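Local structure of substrate-binding protein (Synechococcus sp., 6WPN) at residues Ser270-Ala275 with Glu361-Asp366; Arg211-Phe216 with Arg422-Arg427. The protein probably binds a sugar or oligosaccharide in the periplasm as the substrate-binding component of a transport system. All coordinates share one frame; numbering follows the deposited sequence.

Contact 1 (Ser270-Ala275 with Glu361-Asp366); sequences SIQTNA and EAQIRD
Gln272 and Gln363 meet amide to amide across a helix-helix contact of the solute-binding protein fold, where the C-terminal end of helix 265-274 faces the first turns of helix 359-374. The backbones stay well apart, the CA atoms of Gln272 and Ile364 lying 9.4 Å from each other, and long side chains span the distance. With CG beside its backbone N and the chain extended beyond it, Gln272 reaches straight out to the other helix. Gln363 comes back the other way, its CG anti to the backbone N (chi1 -173°), so that the two chains run alongside in opposite senses and their amides lie almost in one plane (18°). Gln272 NE2 donates to Gln363 OE1 at 2.9 Å, lying in the carbonyl plane on a lone pair, with an N-H...O angle of 159°. The same nitrogen also donates to the backbone O of Ala360, one residue before the segment; a flip of the Gln272 amide would probably turn OE1 toward these two carbonyl oxygens. Gln363 in turn uses its NE2 on Ala279 O, thereby tying helix 276-280 to the pair. The apolar share falls to Ile364, buried and packed also on Leu268 and Arg269 a turn earlier in helix 265-274. Its CG1-CD1 arm crosses the Gln272 amide at a slant, CD1 standing 3.9 Å from Gln272 CD. On the nitrogen end of that amide the fit is closer, with Ile364 CG1 3.3 Å from Gln272 NE2.

Contact 2 (Arg211-Phe216 with Arg422-Arg427); sequences RQRAAF and RYASAR
A loop-to-helix contact near the C-terminus: Arg213 and Gln212, in the loop between helices 195-202 and 219-233, lie against Ala424 and Ser425 near the end of helix 409-427. The backbones come close, 6.2 Å between the CA atoms of Arg213 and Ala424, because the small alanine faces the loop and its CB sits 3.3 Å from Gln212 O. That carbonyl accepts a hydrogen bond from Trp420 NE1, one turn earlier in the helix. Arg213 bends at chi2 (-56°), which brings its guanidinium back over the helix end. Ser425 OG lies over one face of the group, offset toward the rim and 3.4 Å from Arg213 NH2, while Arg211 CZ lies over the opposite face. Arg213 NH1 also comes to 3.4 Å from Ala424 O, at an angle too poor for a hydrogen bond, and donates instead to Trp428 O just past the segment. The serine hydroxyl is hydrogen-bonded to Asn421 O. Cutting Arg213 back to an alanine is likely to leave Trp428 O without this donor and Ser425 OG without the group it covers. With the Pro429 carboxylate only a long, weak ion partner of Arg213 NH2, the guanidinium probably contributes through packing and its Trp428 bond more than through a close salt bridge.

The two contacts lie on opposite sides of the chain's centre, about 44 Å apart between their centres, and share no helix or loop. Each is partly buried and peripheral, with one buried residue among those that touch: Ile364 in contact 1, Ala424 in contact 2. Contact 1 joins two helices through long neutral side chains and a nearly straight hydrogen bond between two side-chain amides, with an aliphatic arm beside it. In contact 2 a loop comes much closer to a helix because Ala424, facing the loop, is small; its charged group meets the other segment by packing and has its hydrogen bond to the chain's C-terminal tail. Contact 1 lies wholly within the span of sequence between the segments of contact 2.

Contact 1 (Ser270-Ala275 with Glu361-Asp366)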
loop_
_atom_site.group_PDB
_atom_site.type_symbol
_atom_site.label_atom_id
_atom_site.label_comp_id
_atom_site.label_asym_id
_atom_site.label_seq_id
_atom_site.Cartn_x
_atom_site.Cartn_y
_atom_site.Cartn_z
ATOM N N SER A 270 1.102 -11.944 13.474
ATOM C CA SER A 270 2.500 -12.325 13.639
ATOM C C SER A 270 3.129 -11.615 14.831
ATOM O O SER A 270 4.025 -12.170 15.476
ATOM C CB SER A 270 3.289 -12.049 12.358
ATOM O OG SER A 270 3.136 -10.708 11.947
ATOM N N ILE A 271 2.667 -10.405 15.151
ATOM C CA ILE A 271 3.082 -9.763 16.395
ATOM C C ILE A 271 2.624 -10.594 17.585
ATOM O O ILE A 271 3.361 -10.765 18.564
ATOM C CB ILE A 271 2.527 -8.329 16.476
ATOM C CG1 ILE A 271 3.151 -7.440 15.406
ATOM C CG2 ILE A 271 2.759 -7.732 17.861
ATOM C CD1 ILE A 271 2.608 -6.022 15.434
ATOM N N GLN A 272 1.390 -11.104 17.527
ATOM C CA GLN A 272 0.872 -11.918 18.620
ATOM C C GLN A 272 1.760 -13.126 18.868
ATOM O O GLN A 272 2.044 -13.470 20.020
ATOM C CB GLN A 272 -0.558 -12.367 18.320
ATOM C CG GLN A 272 -1.596 -11.267 18.432
ATOM C CD GLN A 272 -2.990 -11.736 18.059
ATOM O OE1 GLN A 272 -3.194 -12.891 17.688
ATOM N NE2 GLN A 272 -3.962 -10.844 18.179
ATOM N N THR A 273 2.223 -13.774 17.797
ATOM C CA THR A 273 3.054 -14.962 17.948
ATOM C C THR A 273 4.501 -14.604 18.264
ATOM O O THR A 273 5.128 -15.244 19.113
ATOM C CB THR A 273 2.985 -15.813 16.679
ATOM O OG1 THR A 273 3.440 -15.044 15.559
ATOM C CG2 THR A 273 1.559 -16.267 16.416
ATOM N N ASN A 274 5.040 -13.572 17.612
ATOM C CA ASN A 274 6.456 -13.256 17.767
ATOM C C ASN A 274 6.745 -12.431 19.015
ATOM O O ASN A 274 7.829 -12.553 19.591
ATOM C CB ASN A 274 6.966 -12.514 16.528
ATOM C CG ASN A 274 7.060 -13.411 15.307
ATOM O OD1 ASN A 274 7.113 -14.636 15.418
ATOM N ND2 ASN A 274 7.068 -12.799 14.129
ATOM N N ALA A 275 5.805 -11.603 19.458
ATOM C CA ALA A 275 6.022 -10.731 20.615
ATOM C C ALA A 275 4.720 -10.576 21.380
ATOM O O ALA A 275 4.052 -9.537 21.307
ATOM C CB ALA A 275 6.558 -9.365 20.181
ATOM N N GLU A 361 -7.920 -13.419 19.408
ATOM C CA GLU A 361 -8.867 -13.372 18.300
ATOM C C GLU A 361 -9.709 -12.105 18.343
ATOM O O GLU A 361 -10.063 -11.561 17.292
ATOM C CB GLU A 361 -9.773 -14.601 18.323
ATOM C CG GLU A 361 -9.081 -15.896 17.945
ATOM C CD GLU A 361 -10.044 -17.065 17.899
ATOM O OE1 GLU A 361 -11.249 -16.835 17.647
ATOM O OE2 GLU A 361 -9.603 -18.215 18.117
ATOM N N ALA A 362 -10.035 -11.624 19.545
ATOM C CA ALA A 362 -10.791 -10.383 19.669
ATOM C C ALA A 362 -9.986 -9.199 19.149
ATOM O O ALA A 362 -10.529 -8.328 18.458
ATOM C CB ALA A 362 -11.206 -10.164 21.124
ATOM N N GLN A 363 -8.690 -9.158 19.466
ATOM C CA GLN A 363 -7.824 -8.108 18.941
ATOM C C GLN A 363 -7.780 -8.136 17.416
ATOM O O GLN A 363 -7.883 -7.089 16.766
ATOM C CB GLN A 363 -6.420 -8.260 19.524
ATOM C CG GLN A 363 -5.468 -7.131 19.183
ATOM C CD GLN A 363 -4.107 -7.333 19.812
ATOM O OE1 GLN A 363 -3.516 -8.407 19.700
ATOM N NE2 GLN A 363 -3.612 -6.311 20.500
ATOM N N ILE A 364 -7.631 -9.329 16.829
ATOM C CA ILE A 364 -7.578 -9.448 15.372
ATOM C C ILE A 364 -8.906 -9.028 14.759
ATOM O O ILE A 364 -8.951 -8.392 13.699
ATOM C CB ILE A 364 -7.206 -10.887 14.960
ATOM C CG1 ILE A 364 -5.782 -11.227 15.402
ATOM C CG2 ILE A 364 -7.373 -11.079 13.460
ATOM C CD1 ILE A 364 -4.752 -10.214 14.974
ATOM N N ARG A 365 -10.006 -9.379 15.420
ATOM C CA ARG A 365 -11.318 -8.970 14.944
ATOM C C ARG A 365 -11.475 -7.454 15.019
ATOM O O ARG A 365 -12.018 -6.838 14.094
ATOM C CB ARG A 365 -12.396 -9.694 15.757
ATOM C CG ARG A 365 -13.826 -9.467 15.313
ATOM C CD ARG A 365 -14.457 -8.337 16.087
ATOM N NE ARG A 365 -15.899 -8.286 15.884
ATOM C CZ ARG A 365 -16.793 -8.576 16.823
ATOM N NH1 ARG A 365 -16.385 -8.936 18.035
ATOM N NH2 ARG A 365 -18.092 -8.495 16.552
ATOM N N ASP A 366 -10.990 -6.837 16.105
ATOM C CA ASP A 366 -11.049 -5.383 16.235
ATOM C C ASP A 366 -10.288 -4.692 15.111
ATOM O O ASP A 366 -10.729 -3.656 14.596
ATOM C CB ASP A 366 -10.485 -4.932 17.584
ATOM C CG ASP A 366 -11.289 -5.440 18.767
ATOM O OD1 ASP A 366 -12.486 -5.769 18.593
ATOM O OD2 ASP A 366 -10.718 -5.495 19.882
#

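Contact 2 (Arg211-Phe216 with Arg422-Arg427)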
loop_
_atom_site.group_PDB
_atom_site.type_symbol
_atom_site.label_atom_id
_atom_site.label_comp_id
_atom_site.label_asym_id
_atom_site.label_seq_id
_atom_site.Cartn_x
_atom_site.Cartn_y
_atom_site.Cartn_z
ATOM N N ARG A 211 0.338 17.952 -17.474
ATOM C CA ARG A 211 1.578 18.192 -18.226
ATOM C C ARG A 211 2.704 17.439 -17.534
ATOM O O ARG A 211 3.835 17.404 -18.029
ATOM C CB ARG A 211 1.967 19.672 -18.348
ATOM C CG ARG A 211 1.289 20.441 -19.475
ATOM C CD ARG A 211 2.002 21.765 -19.722
ATOM N NE ARG A 211 3.108 21.660 -20.671
ATOM C CZ ARG A 211 4.250 22.332 -20.559
ATOM N NH1 ARG A 211 5.205 22.182 -21.468
ATOM N NH2 ARG A 211 4.445 23.145 -19.528
ATOM N N GLN A 212 2.394 16.854 -16.373
ATOM C CA GLN A 212 3.337 16.042 -15.602
ATOM C C GLN A 212 4.514 16.865 -15.087
ATOM O O GLN A 212 5.595 16.330 -14.831
ATOM C CB GLN A 212 3.827 14.849 -16.424
ATOM C CG GLN A 212 2.698 13.951 -16.872
ATOM C CD GLN A 212 2.041 13.248 -15.713
ATOM O OE1 GLN A 212 1.135 13.778 -15.067
ATOM N NE2 GLN A 212 2.495 12.047 -15.441
ATOM N N ARG A 213 4.310 18.164 -14.910
ATOM C CA ARG A 213 5.344 19.036 -14.378
ATOM C C ARG A 213 5.264 19.068 -12.850
ATOM O O ARG A 213 4.228 18.765 -12.252
ATOM C CB ARG A 213 5.179 20.449 -14.942
ATOM C CG ARG A 213 5.562 20.615 -16.415
ATOM C CD ARG A 213 6.981 20.167 -16.732
ATOM N NE ARG A 213 7.458 20.757 -17.984
ATOM C CZ ARG A 213 7.517 20.118 -19.149
ATOM N NH1 ARG A 213 7.132 18.852 -19.235
ATOM N NH2 ARG A 213 7.966 20.747 -20.231
ATOM N N ALA A 214 6.379 19.438 -12.222
ATOM C CA ALA A 214 6.432 19.501 -10.764
ATOM C C ALA A 214 5.450 20.542 -10.239
ATOM O O ALA A 214 5.462 21.697 -10.670
ATOM C CB ALA A 214 7.850 19.827 -10.295
ATOM N N ALA A 215 4.598 20.132 -9.301
ATOM C CA ALA A 215 3.609 21.032 -8.720
ATOM C C ALA A 215 3.750 21.198 -7.211
ATOM O O ALA A 215 2.908 21.864 -6.597
ATOM C CB ALA A 215 2.196 20.546 -9.054
ATOM N N PHE A 216 4.790 20.632 -6.596
ATOM C CA PHE A 216 4.893 20.607 -5.142
ATOM C C PHE A 216 5.697 21.765 -4.565
ATOM O O PHE A 216 5.825 21.853 -3.340
ATOM C CB PHE A 216 5.510 19.285 -4.669
ATOM C CG PHE A 216 6.817 18.956 -5.327
ATOM C CD1 PHE A 216 8.005 19.469 -4.833
ATOM C CD2 PHE A 216 6.861 18.121 -6.429
ATOM C CE1 PHE A 216 9.210 19.169 -5.436
ATOM C CE2 PHE A 216 8.064 17.812 -7.034
ATOM C CZ PHE A 216 9.240 18.338 -6.536
ATOM N N ARG A 422 13.528 18.286 -15.074
ATOM C CA ARG A 422 14.504 17.716 -15.997
ATOM C C ARG A 422 13.990 16.413 -16.595
ATOM O O ARG A 422 14.014 16.219 -17.817
ATOM C CB ARG A 422 15.817 17.464 -15.255
ATOM C CG ARG A 422 16.726 18.662 -15.063
ATOM C CD ARG A 422 17.779 18.335 -14.007
ATOM N NE ARG A 422 18.393 17.025 -14.219
ATOM C CZ ARG A 422 19.212 16.432 -13.353
ATOM N NH1 ARG A 422 19.516 17.027 -12.206
ATOM N NH2 ARG A 422 19.720 15.238 -13.627
ATOM N N TYR A 423 13.518 15.506 -15.738
ATOM C CA TYR A 423 12.997 14.220 -16.191
ATOM C C TYR A 423 11.711 14.394 -16.996
ATOM O O TYR A 423 11.528 13.746 -18.032
ATOM C CB TYR A 423 12.778 13.317 -14.972
ATOM C CG TYR A 423 12.155 11.957 -15.221
ATOM C CD1 TYR A 423 10.791 11.750 -15.054
ATOM C CD2 TYR A 423 12.940 10.869 -15.588
ATOM C CE1 TYR A 423 10.223 10.501 -15.265
ATOM C CE2 TYR A 423 12.383 9.619 -15.800
ATOM C CZ TYR A 423 11.025 9.440 -15.637
ATOM O OH TYR A 423 10.469 8.198 -15.847
ATOM N N ALA A 424 10.819 15.281 -16.541
ATOM C CA ALA A 424 9.502 15.405 -17.156
ATOM C C ALA A 424 9.551 16.090 -18.516
ATOM O O ALA A 424 8.707 15.811 -19.375
ATOM C CB ALA A 424 8.559 16.164 -16.224
ATOM N N SER A 425 10.512 16.986 -18.736
ATOM C CA SER A 425 10.625 17.604 -20.051
ATOM C C SER A 425 11.156 16.621 -21.084
ATOM O O SER A 425 10.845 16.744 -22.273
ATOM C CB SER A 425 11.522 18.842 -19.989
ATOM O OG SER A 425 10.994 19.815 -19.105
ATOM N N ALA A 426 11.932 15.628 -20.654
ATOM C CA ALA A 426 12.458 14.646 -21.594
ATOM C C ALA A 426 11.426 13.578 -21.933
ATOM O O ALA A 426 11.353 13.125 -23.082
ATOM C CB ALA A 426 13.721 14.003 -21.023
ATOM N N ARG A 427 10.614 13.173 -20.957
ATOM C CA ARG A 427 9.640 12.109 -21.178
ATOM C C ARG A 427 8.352 12.648 -21.798
ATOM O O ARG A 427 7.766 12.002 -22.676
ATOM C CB ARG A 427 9.371 11.378 -19.858
ATOM C CG ARG A 427 8.519 10.120 -19.971
ATOM C CD ARG A 427 8.763 9.190 -18.783
ATOM N NE ARG A 427 7.769 8.123 -18.700
ATOM C CZ ARG A 427 7.732 7.199 -17.742
ATOM N NH1 ARG A 427 8.641 7.197 -16.775
ATOM N NH2 ARG A 427 6.785 6.270 -17.751
#